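Long-range contacts in putative peptidase (Bacteroides fragilis, PDB 5DYN), which probably hydrolyses protein substrates as a clostripain-family cysteine protease, and activates Bacteroides fragilis toxin, this chain being one piece of the longer enzyme: residues B[137-148]-B[210-218]; B[24-32]-B[78-86]. One frame throughout, in Å; residues are numbered along the deposited sequence.

Interaction 1 (B[137-148]-B[210-218]). With NA (sodium ion), chain I; NA (sodium ion), chain J; NA (sodium ion), chain G.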
loop_
_atom_site.group_PDB
_atom_site.type_symbol
_atom_site.label_atom_id
_atom_site.label_comp_id
_atom_site.label_asym_id
_atom_site.label_seq_id
_atom_site.Cartn_x
_atom_site.Cartn_y
_atom_site.Cartn_z
ATOM N N LYS B 137 -23.752 -0.819 -20.478
ATOM C CA LYS B 137 -23.680 -0.236 -19.139
ATOM C C LYS B 137 -24.658 -0.925 -18.195
ATOM O O LYS B 137 -25.867 -0.688 -18.252
ATOM C CB LYS B 137 -23.963 1.268 -19.189
ATOM C CG LYS B 137 -23.943 1.953 -17.829
ATOM C CD LYS B 137 -24.068 3.462 -17.974
ATOM C CE LYS B 137 -24.151 4.147 -16.620
ATOM N NZ LYS B 137 -24.384 5.613 -16.760
ATOM N N GLN B 138 -24.123 -1.766 -17.318
ATOM C CA GLN B 138 -24.946 -2.623 -16.470
ATOM C C GLN B 138 -24.129 -3.207 -15.320
ATOM O O GLN B 138 -22.952 -3.530 -15.492
ATOM C CB GLN B 138 -25.565 -3.746 -17.312
ATOM C CG GLN B 138 -26.214 -4.866 -16.521
ATOM C CD GLN B 138 -26.815 -5.931 -17.416
ATOM O OE1 GLN B 138 -28.024 -5.947 -17.649
ATOM N NE2 GLN B 138 -25.974 -6.827 -17.923
ATOM N N ASN B 139 -24.748 -3.327 -14.147
ATOM C CA ASN B 139 -24.110 -3.992 -13.015
ATOM C C ASN B 139 -23.620 -5.387 -13.386
ATOM O O ASN B 139 -24.299 -6.131 -14.095
ATOM C CB ASN B 139 -25.067 -4.077 -11.825
ATOM C CG ASN B 139 -25.138 -2.782 -11.043
ATOM O OD1 ASN B 139 -24.223 -1.958 -11.098
ATOM N ND2 ASN B 139 -26.226 -2.596 -10.303
ATOM N N PHE B 140 -22.432 -5.732 -12.905
ATOM C CA PHE B 140 -21.810 -7.000 -13.253
ATOM C C PHE B 140 -22.296 -8.134 -12.352
ATOM O O PHE B 140 -22.760 -7.899 -11.237
ATOM C CB PHE B 140 -20.285 -6.879 -13.170
ATOM C CG PHE B 140 -19.694 -5.911 -14.163
ATOM C CD1 PHE B 140 -19.694 -4.546 -13.912
ATOM C CD2 PHE B 140 -19.128 -6.369 -15.345
ATOM C CE1 PHE B 140 -19.145 -3.654 -14.821
ATOM C CE2 PHE B 140 -18.579 -5.484 -16.261
ATOM C CZ PHE B 140 -18.588 -4.124 -15.998
ATOM N N ASP B 141 -22.202 -9.361 -12.853
ATOM C CA ASP B 141 -22.434 -10.548 -12.038
ATOM C C ASP B 141 -21.116 -10.938 -11.373
ATOM O O ASP B 141 -20.309 -11.665 -11.952
ATOM C CB ASP B 141 -22.986 -11.694 -12.891
ATOM C CG ASP B 141 -23.283 -12.943 -12.080
ATOM O OD1 ASP B 141 -23.457 -12.836 -10.846
ATOM O OD2 ASP B 141 -23.352 -14.036 -12.682
ATOM N N LEU B 142 -20.901 -10.444 -10.157
ATOM C CA LEU B 142 -19.590 -10.531 -9.520
ATOM C C LEU B 142 -19.453 -11.664 -8.511
ATOM O O LEU B 142 -18.531 -11.663 -7.694
ATOM C CB LEU B 142 -19.262 -9.206 -8.831
ATOM C CG LEU B 142 -19.063 -8.019 -9.769
ATOM C CD1 LEU B 142 -18.799 -6.752 -8.976
ATOM C CD2 LEU B 142 -17.922 -8.310 -10.729
ATOM N N SER B 143 -20.367 -12.626 -8.561
ATOM C CA SER B 143 -20.267 -13.792 -7.693
ATOM C C SER B 143 -19.036 -14.594 -8.093
ATOM O O SER B 143 -18.800 -14.832 -9.277
ATOM C CB SER B 143 -21.531 -14.651 -7.776
ATOM O OG SER B 143 -21.811 -15.013 -9.116
ATOM N N GLY B 144 -18.242 -14.994 -7.106
ATOM C CA GLY B 144 -17.022 -15.731 -7.379
ATOM C C GLY B 144 -15.819 -14.824 -7.546
ATOM O O GLY B 144 -14.676 -15.279 -7.487
ATOM N N VAL B 145 -16.071 -13.537 -7.767
ATOM C CA VAL B 145 -14.993 -12.556 -7.839
ATOM C C VAL B 145 -14.711 -12.006 -6.449
ATOM O O VAL B 145 -15.532 -11.278 -5.890
ATOM C CB VAL B 145 -15.329 -11.389 -8.786
ATOM C CG1 VAL B 145 -14.175 -10.396 -8.827
ATOM C CG2 VAL B 145 -15.649 -11.903 -10.180
ATOM N N MET B 146 -13.556 -12.368 -5.897
ATOM C CA MET B 146 -13.175 -11.964 -4.546
ATOM C C MET B 146 -13.322 -10.467 -4.348
ATOM O O MET B 146 -12.818 -9.672 -5.142
ATOM C CB MET B 146 -11.734 -12.375 -4.237
ATOM C CG MET B 146 -11.237 -11.885 -2.879
ATOM S SD MET B 146 -12.166 -12.604 -1.506
ATOM C CE MET B 146 -11.511 -11.679 -0.116
ATOM N N CYS B 147 -14.033 -10.094 -3.291
ATOM C CA CYS B 147 -14.170 -8.697 -2.916
ATOM C C CYS B 147 -13.336 -8.430 -1.674
ATOM O O CYS B 147 -13.594 -9.004 -0.614
ATOM C CB CYS B 147 -15.633 -8.343 -2.663
ATOM S SG CYS B 147 -15.928 -6.591 -2.350
ATOM N N TYR B 148 -12.330 -7.568 -1.809
ATOM C CA TYR B 148 -11.450 -7.233 -0.692
ATOM C C TYR B 148 -12.098 -6.230 0.260
ATOM O O TYR B 148 -11.586 -5.982 1.351
ATOM C CB TYR B 148 -10.121 -6.668 -1.201
ATOM C CG TYR B 148 -9.315 -7.618 -2.055
ATOM C CD1 TYR B 148 -8.785 -8.791 -1.523
ATOM C CD2 TYR B 148 -9.065 -7.332 -3.392
ATOM C CE1 TYR B 148 -8.041 -9.659 -2.304
ATOM C CE2 TYR B 148 -8.320 -8.190 -4.180
ATOM C CZ TYR B 148 -7.810 -9.351 -3.633
ATOM O OH TYR B 148 -7.068 -10.202 -4.420
ATOM N N GLY B 210 -4.202 -10.929 -5.346
ATOM C CA GLY B 210 -3.650 -9.932 -4.442
ATOM C C GLY B 210 -3.543 -8.500 -4.938
ATOM O O GLY B 210 -2.937 -7.660 -4.275
ATOM N N LEU B 211 -4.127 -8.218 -6.098
ATOM C CA LEU B 211 -4.155 -6.857 -6.623
ATOM C C LEU B 211 -5.592 -6.459 -6.908
ATOM O O LEU B 211 -6.290 -7.133 -7.667
ATOM C CB LEU B 211 -3.308 -6.735 -7.890
ATOM C CG LEU B 211 -3.142 -5.324 -8.463
ATOM C CD1 LEU B 211 -2.334 -4.445 -7.516
ATOM C CD2 LEU B 211 -2.500 -5.367 -9.841
ATOM N N SER B 212 -6.039 -5.366 -6.298
ATOM C CA SER B 212 -7.439 -4.980 -6.403
ATOM C C SER B 212 -7.711 -4.076 -7.599
ATOM O O SER B 212 -6.798 -3.480 -8.172
ATOM C CB SER B 212 -7.902 -4.278 -5.128
ATOM O OG SER B 212 -7.431 -2.945 -5.093
ATOM N N THR B 213 -8.985 -3.986 -7.960
ATOM C CA THR B 213 -9.440 -3.073 -8.992
ATOM C C THR B 213 -10.791 -2.494 -8.600
ATOM O O THR B 213 -11.507 -3.067 -7.780
ATOM C CB THR B 213 -9.572 -3.767 -10.357
ATOM O OG1 THR B 213 -9.973 -2.807 -11.344
ATOM C CG2 THR B 213 -10.617 -4.874 -10.289
ATOM N N TYR B 214 -11.138 -1.355 -9.186
ATOM C CA TYR B 214 -12.468 -0.802 -9.003
ATOM C C TYR B 214 -13.409 -1.398 -10.042
ATOM O O TYR B 214 -12.976 -1.844 -11.105
ATOM C CB TYR B 214 -12.449 0.727 -9.098
ATOM C CG TYR B 214 -13.816 1.360 -8.955
ATOM C CD1 TYR B 214 -14.463 1.392 -7.726
ATOM C CD2 TYR B 214 -14.459 1.921 -10.048
ATOM C CE1 TYR B 214 -15.711 1.964 -7.591
ATOM C CE2 TYR B 214 -15.709 2.496 -9.923
ATOM C CZ TYR B 214 -16.329 2.515 -8.693
ATOM O OH TYR B 214 -17.573 3.089 -8.568
ATOM N N ILE B 215 -14.695 -1.434 -9.713
ATOM C CA ILE B 215 -15.718 -1.845 -10.662
ATOM C C ILE B 215 -16.894 -0.885 -10.555
ATOM O O ILE B 215 -17.420 -0.667 -9.463
ATOM C CB ILE B 215 -16.202 -3.291 -10.416
ATOM C CG1 ILE B 215 -15.032 -4.276 -10.474
ATOM C CG2 ILE B 215 -17.262 -3.676 -11.434
ATOM C CD1 ILE B 215 -15.419 -5.702 -10.180
ATOM N N PRO B 216 -17.292 -0.286 -11.688
ATOM C CA PRO B 216 -18.434 0.631 -11.737
ATOM C C PRO B 216 -19.727 -0.022 -11.251
ATOM O O PRO B 216 -19.902 -1.236 -11.370
ATOM C CB PRO B 216 -18.525 0.996 -13.222
ATOM C CG PRO B 216 -17.141 0.820 -13.731
ATOM C CD PRO B 216 -16.598 -0.365 -12.984
ATOM N N ARG B 217 -20.624 0.793 -10.707
ATOM C CA ARG B 217 -21.871 0.307 -10.137
ATOM C C ARG B 217 -22.934 1.388 -10.271
ATOM O O ARG B 217 -22.639 2.575 -10.137
ATOM C CB ARG B 217 -21.673 -0.076 -8.670
ATOM C CG ARG B 217 -21.272 1.111 -7.808
ATOM C CD ARG B 217 -20.334 0.716 -6.699
ATOM N NE ARG B 217 -19.145 0.042 -7.204
ATOM C CZ ARG B 217 -18.293 -0.615 -6.426
ATOM N NH1 ARG B 217 -18.511 -0.673 -5.120
ATOM N NH2 ARG B 217 -17.233 -1.214 -6.948
ATOM N N MET B 218 -24.166 0.973 -10.545
ATOM C CA MET B 218 -25.273 1.904 -10.740
ATOM C C MET B 218 -25.509 2.781 -9.511
ATOM O O MET B 218 -25.931 3.929 -9.630
ATOM C CB MET B 218 -26.556 1.139 -11.081
ATOM C CG MET B 218 -26.552 0.479 -12.449
ATOM S SD MET B 218 -26.437 1.671 -13.795
ATOM C CE MET B 218 -26.429 0.579 -15.214
HETATM NA NA NA I . -12.483 -15.212 -6.240
HETATM NA NA NA J . -7.334 -2.312 -2.466
HETATM NA NA NA G . -9.536 -1.202 -13.476
#
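In this Clostripain-family chain, Ile215, Asn139 and Tyr148 join the loop after helix 130-133 to strand 212-213 and the chain beyond it. Residues 137-148 run alongside the small antiparallel sheet of strands 158-159 and 212-213, with Met146 and Tyr148 hydrogen-bonded through the backbone to Asp159 and Tyr157. Ile215 serves two partners with two branches. Its CG2 meets Phe140 CD1 at 3.6 Å, while CG1, anti to the carbonyl carbon, carries CD1 outward to lie tip to tip with Leu142, 3.7 Å from CD2 of that residue. Tyr158 and Phe163 also pack on Ile215. Beyond it, Asn139 OD1 receives Met218 N at 3.0 Å in an almost straight bond (164° at the hydrogen), the donor tilted 17° from the carbonyl plane. The bent Met218 chain brings its CE to 3.3 Å from Lys137 O.

Leu142 also begins a type II turn that ends at Val145. Gly144 has a positive phi at the position where that turn favours glycine, and its carbonyl oxygen binds a sodium ion together with Asp207. At the far end, the Tyr148 hydroxyl, whose stronger partner is Asp159, accepts Gly210 N at 3.1 Å; the bond is bent, 138° at the hydrogen. Ser212 CB packs obliquely against the ring of Tyr148, and Ser212 OG binds a second sodium ion at 2.7 Å. Arg217 fixes the carbonyl of Ile215 from within the same segment: the oxygen lies in the guanidinium plane and accepts both Arg217 NH2 at 2.6 Å and Arg217 NE at 2.9 Å.

Interaction 2 (B[24-32]-B[78-86])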
loop_
_atom_site.group_PDB
_atom_site.type_symbol
_atom_site.label_atom_id
_atom_site.label_comp_id
_atom_site.label_asym_id
_atom_site.label_seq_id
_atom_site.Cartn_x
_atom_site.Cartn_y
_atom_site.Cartn_z
ATOM N N ASP B 24 14.659 7.483 -6.784
ATOM C CA ASP B 24 13.950 6.276 -7.180
ATOM C C ASP B 24 14.055 5.247 -6.066
ATOM O O ASP B 24 15.147 4.942 -5.588
ATOM C CB ASP B 24 14.491 5.708 -8.487
ATOM C CG ASP B 24 13.722 4.484 -8.943
ATOM O OD1 ASP B 24 12.544 4.637 -9.333
ATOM O OD2 ASP B 24 14.286 3.369 -8.903
ATOM N N LEU B 25 12.910 4.723 -5.651
ATOM C CA LEU B 25 12.846 3.834 -4.501
ATOM C C LEU B 25 12.905 2.369 -4.909
ATOM O O LEU B 25 12.380 1.985 -5.950
ATOM C CB LEU B 25 11.571 4.111 -3.705
ATOM C CG LEU B 25 11.384 5.571 -3.286
ATOM C CD1 LEU B 25 10.011 5.789 -2.678
ATOM C CD2 LEU B 25 12.474 5.986 -2.309
ATOM N N ASP B 26 13.554 1.550 -4.089
ATOM C CA ASP B 26 13.544 0.111 -4.315
ATOM C C ASP B 26 12.139 -0.426 -4.071
ATOM O O ASP B 26 11.637 -1.263 -4.824
ATOM C CB ASP B 26 14.554 -0.597 -3.406
ATOM C CG ASP B 26 14.414 -2.112 -3.443
ATOM O OD1 ASP B 26 14.082 -2.659 -4.517
ATOM O OD2 ASP B 26 14.637 -2.758 -2.398
ATOM N N PHE B 27 11.507 0.072 -3.014
ATOM C CA PHE B 27 10.173 -0.375 -2.644
ATOM C C PHE B 27 9.332 0.770 -2.095
ATOM O O PHE B 27 9.855 1.698 -1.478
ATOM C CB PHE B 27 10.254 -1.507 -1.612
ATOM C CG PHE B 27 11.041 -1.155 -0.375
ATOM C CD1 PHE B 27 10.445 -0.474 0.678
ATOM C CD2 PHE B 27 12.374 -1.522 -0.258
ATOM C CE1 PHE B 27 11.167 -0.152 1.815
ATOM C CE2 PHE B 27 13.099 -1.204 0.877
ATOM C CZ PHE B 27 12.496 -0.520 1.914
ATOM N N LEU B 28 8.027 0.698 -2.335
ATOM C CA LEU B 28 7.074 1.582 -1.678
ATOM C C LEU B 28 6.182 0.743 -0.771
ATOM O O LEU B 28 5.194 0.164 -1.219
ATOM C CB LEU B 28 6.233 2.359 -2.694
ATOM C CG LEU B 28 6.862 3.606 -3.324
ATOM C CD1 LEU B 28 7.910 3.231 -4.358
ATOM C CD2 LEU B 28 5.791 4.496 -3.942
ATOM N N PHE B 29 6.550 0.667 0.502
ATOM C CA PHE B 29 5.817 -0.156 1.455
ATOM C C PHE B 29 4.694 0.648 2.105
ATOM O O PHE B 29 4.944 1.563 2.891
ATOM C CB PHE B 29 6.768 -0.715 2.521
ATOM C CG PHE B 29 6.087 -1.540 3.581
ATOM C CD1 PHE B 29 4.943 -2.271 3.294
ATOM C CD2 PHE B 29 6.589 -1.575 4.873
ATOM C CE1 PHE B 29 4.317 -3.019 4.271
ATOM C CE2 PHE B 29 5.968 -2.323 5.853
ATOM C CZ PHE B 29 4.830 -3.047 5.552
ATOM N N PHE B 30 3.456 0.298 1.767
ATOM C CA PHE B 30 2.286 0.914 2.380
ATOM C C PHE B 30 1.745 0.062 3.521
ATOM O O PHE B 30 0.931 -0.837 3.306
ATOM C CB PHE B 30 1.183 1.141 1.344
ATOM C CG PHE B 30 1.383 2.366 0.502
ATOM C CD1 PHE B 30 2.228 2.341 -0.593
ATOM C CD2 PHE B 30 0.720 3.543 0.803
ATOM C CE1 PHE B 30 2.412 3.467 -1.369
ATOM C CE2 PHE B 30 0.901 4.675 0.030
ATOM C CZ PHE B 30 1.749 4.636 -1.057
ATOM N N ASP B 31 2.204 0.343 4.734
ATOM C CA ASP B 31 1.620 -0.262 5.922
ATOM C C ASP B 31 0.290 0.429 6.197
ATOM O O ASP B 31 0.145 1.151 7.185
ATOM C CB ASP B 31 2.557 -0.137 7.125
ATOM C CG ASP B 31 2.327 -1.221 8.159
ATOM O OD1 ASP B 31 1.321 -1.956 8.039
ATOM O OD2 ASP B 31 3.145 -1.332 9.099
ATOM N N ALA B 32 -0.669 0.214 5.301
ATOM C CA ALA B 32 -1.950 0.906 5.338
ATOM C C ALA B 32 -2.992 0.113 4.557
ATOM O O ALA B 32 -2.648 -0.733 3.733
ATOM C CB ALA B 32 -1.813 2.311 4.776
ATOM N N ALA B 78 14.736 -7.007 -0.880
ATOM C CA ALA B 78 14.157 -6.418 0.317
ATOM C C ALA B 78 12.635 -6.471 0.255
ATOM O O ALA B 78 11.986 -6.837 1.232
ATOM C CB ALA B 78 14.637 -4.987 0.491
ATOM N N ALA B 79 12.080 -6.127 -0.904
ATOM C CA ALA B 79 10.632 -6.077 -1.086
ATOM C C ALA B 79 9.984 -7.420 -0.777
ATOM O O ALA B 79 8.971 -7.483 -0.081
ATOM C CB ALA B 79 10.291 -5.638 -2.500
ATOM N N LEU B 80 10.579 -8.494 -1.284
ATOM C CA LEU B 80 10.072 -9.837 -1.018
ATOM C C LEU B 80 10.246 -10.202 0.451
ATOM O O LEU B 80 9.362 -10.803 1.062
ATOM C CB LEU B 80 10.781 -10.867 -1.899
ATOM C CG LEU B 80 10.404 -10.887 -3.380
ATOM C CD1 LEU B 80 11.269 -11.884 -4.130
ATOM C CD2 LEU B 80 8.929 -11.219 -3.551
ATOM N N LYS B 81 11.391 -9.832 1.013
ATOM C CA LYS B 81 11.688 -10.152 2.399
ATOM C C LYS B 81 10.790 -9.360 3.348
ATOM O O LYS B 81 10.375 -9.878 4.383
ATOM C CB LYS B 81 13.163 -9.896 2.696
ATOM C CG LYS B 81 14.086 -10.931 2.065
ATOM C CD LYS B 81 15.524 -10.454 2.038
ATOM C CE LYS B 81 16.460 -11.530 1.515
ATOM N NZ LYS B 81 16.511 -12.707 2.430
ATOM N N ILE B 82 10.481 -8.116 2.987
ATOM C CA ILE B 82 9.523 -7.312 3.745
ATOM C C ILE B 82 8.162 -8.003 3.799
ATOM O O ILE B 82 7.566 -8.153 4.868
ATOM C CB ILE B 82 9.343 -5.904 3.140
ATOM C CG1 ILE B 82 10.612 -5.069 3.319
ATOM C CG2 ILE B 82 8.162 -5.189 3.786
ATOM C CD1 ILE B 82 10.621 -3.795 2.499
ATOM N N ALA B 83 7.681 -8.431 2.636
ATOM C CA ALA B 83 6.385 -9.088 2.532
ATOM C C ALA B 83 6.347 -10.410 3.290
ATOM O O ALA B 83 5.415 -10.665 4.056
ATOM C CB ALA B 83 6.026 -9.312 1.078
ATOM N N SER B 84 7.355 -11.249 3.070
ATOM C CA SER B 84 7.406 -12.561 3.713
ATOM C C SER B 84 7.508 -12.433 5.232
ATOM O O SER B 84 6.890 -13.207 5.960
ATOM C CB SER B 84 8.576 -13.385 3.169
ATOM O OG SER B 84 9.809 -12.713 3.360
ATOM N N CYS B 85 8.279 -11.455 5.703
ATOM C CA CYS B 85 8.372 -11.180 7.138
ATOM C C CYS B 85 7.014 -10.801 7.709
ATOM O O CYS B 85 6.581 -11.350 8.721
ATOM C CB CYS B 85 9.377 -10.062 7.421
ATOM S SG CYS B 85 11.103 -10.566 7.346
ATOM N N TYR B 86 6.361 -9.850 7.049
ATOM C CA TYR B 86 5.033 -9.396 7.432
ATOM C C TYR B 86 4.084 -10.586 7.525
ATOM O O TYR B 86 3.374 -10.753 8.522
ATOM C CB TYR B 86 4.497 -8.387 6.416
ATOM C CG TYR B 86 3.407 -7.465 6.925
ATOM C CD1 TYR B 86 3.491 -6.086 6.741
ATOM C CD2 TYR B 86 2.308 -7.965 7.606
ATOM C CE1 TYR B 86 2.501 -5.245 7.198
ATOM C CE2 TYR B 86 1.314 -7.129 8.074
ATOM C CZ TYR B 86 1.415 -5.772 7.868
ATOM O OH TYR B 86 0.426 -4.942 8.335
#
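Phe27 and Phe29 take different first torsions: CG of Phe27 stands between its backbone N and carbonyl carbon (chi1 56°), whereas CG of Phe29 swings opposite the backbone N (chi1 178°). Both rings thereby present a face to one isoleucine. Ile82 CD1 sits over the middle of the Phe27 ring, 3.6 Å from its centroid, and Ile82 CG2 does the same for Phe29 at 4.0 Å, giving two CH-pi contacts from two branches of a single side chain.

One helical turn later Tyr86 meets Phe29 rim to rim with perpendicular planes, Phe29 CZ lying 3.5 Å from Tyr86 CD1. The Tyr86 hydroxyl then donates to Asp31 OD1 at 3.1 Å, arriving on the syn side though somewhat out of the carboxylate plane. Asp31 OD2 is held separately by Ala63 N, so both carboxylate oxygens are engaged, which would limit rotation of the group. At the helix start, Ala78 CB and Ala79 CB let the chain come close to Asp26 and Phe27, and Asp26 OD2 makes a salt bridge with Arg16 of the neighbouring subunit.

Strand 27-31 and helix 78-86 run nearly parallel, their axes 9.4 Å apart and inclined by 19°. The strand also continues the sheet into the neighbouring subunit. Helix 78-92 thus covers edge strand 25-31 of this chain's mixed sheet, probably as in the caspase-like alpha/beta fold of clan CD cysteine peptidases.

How the interactions relate
The two contacts lie on opposite sides of the chain's centre, their own centres 27 Å apart and their nearest atoms about 10 Å apart, with no direct touch. Interaction 2 joins the sheet to one of its helices, whereas interaction 1 ties a loop to strand 212-213 and the chain that follows it. A metal site nevertheless bridges their surroundings: the sodium ion bound by Ser212 in interaction 1 also takes the carbonyl oxygens of Phe34 and Pro55, and Phe34 closely follows the strand of interaction 2. The Asp31 side chain is about 6 Å from a different sodium ion. All four segments fall within the clostripain-family sequence range.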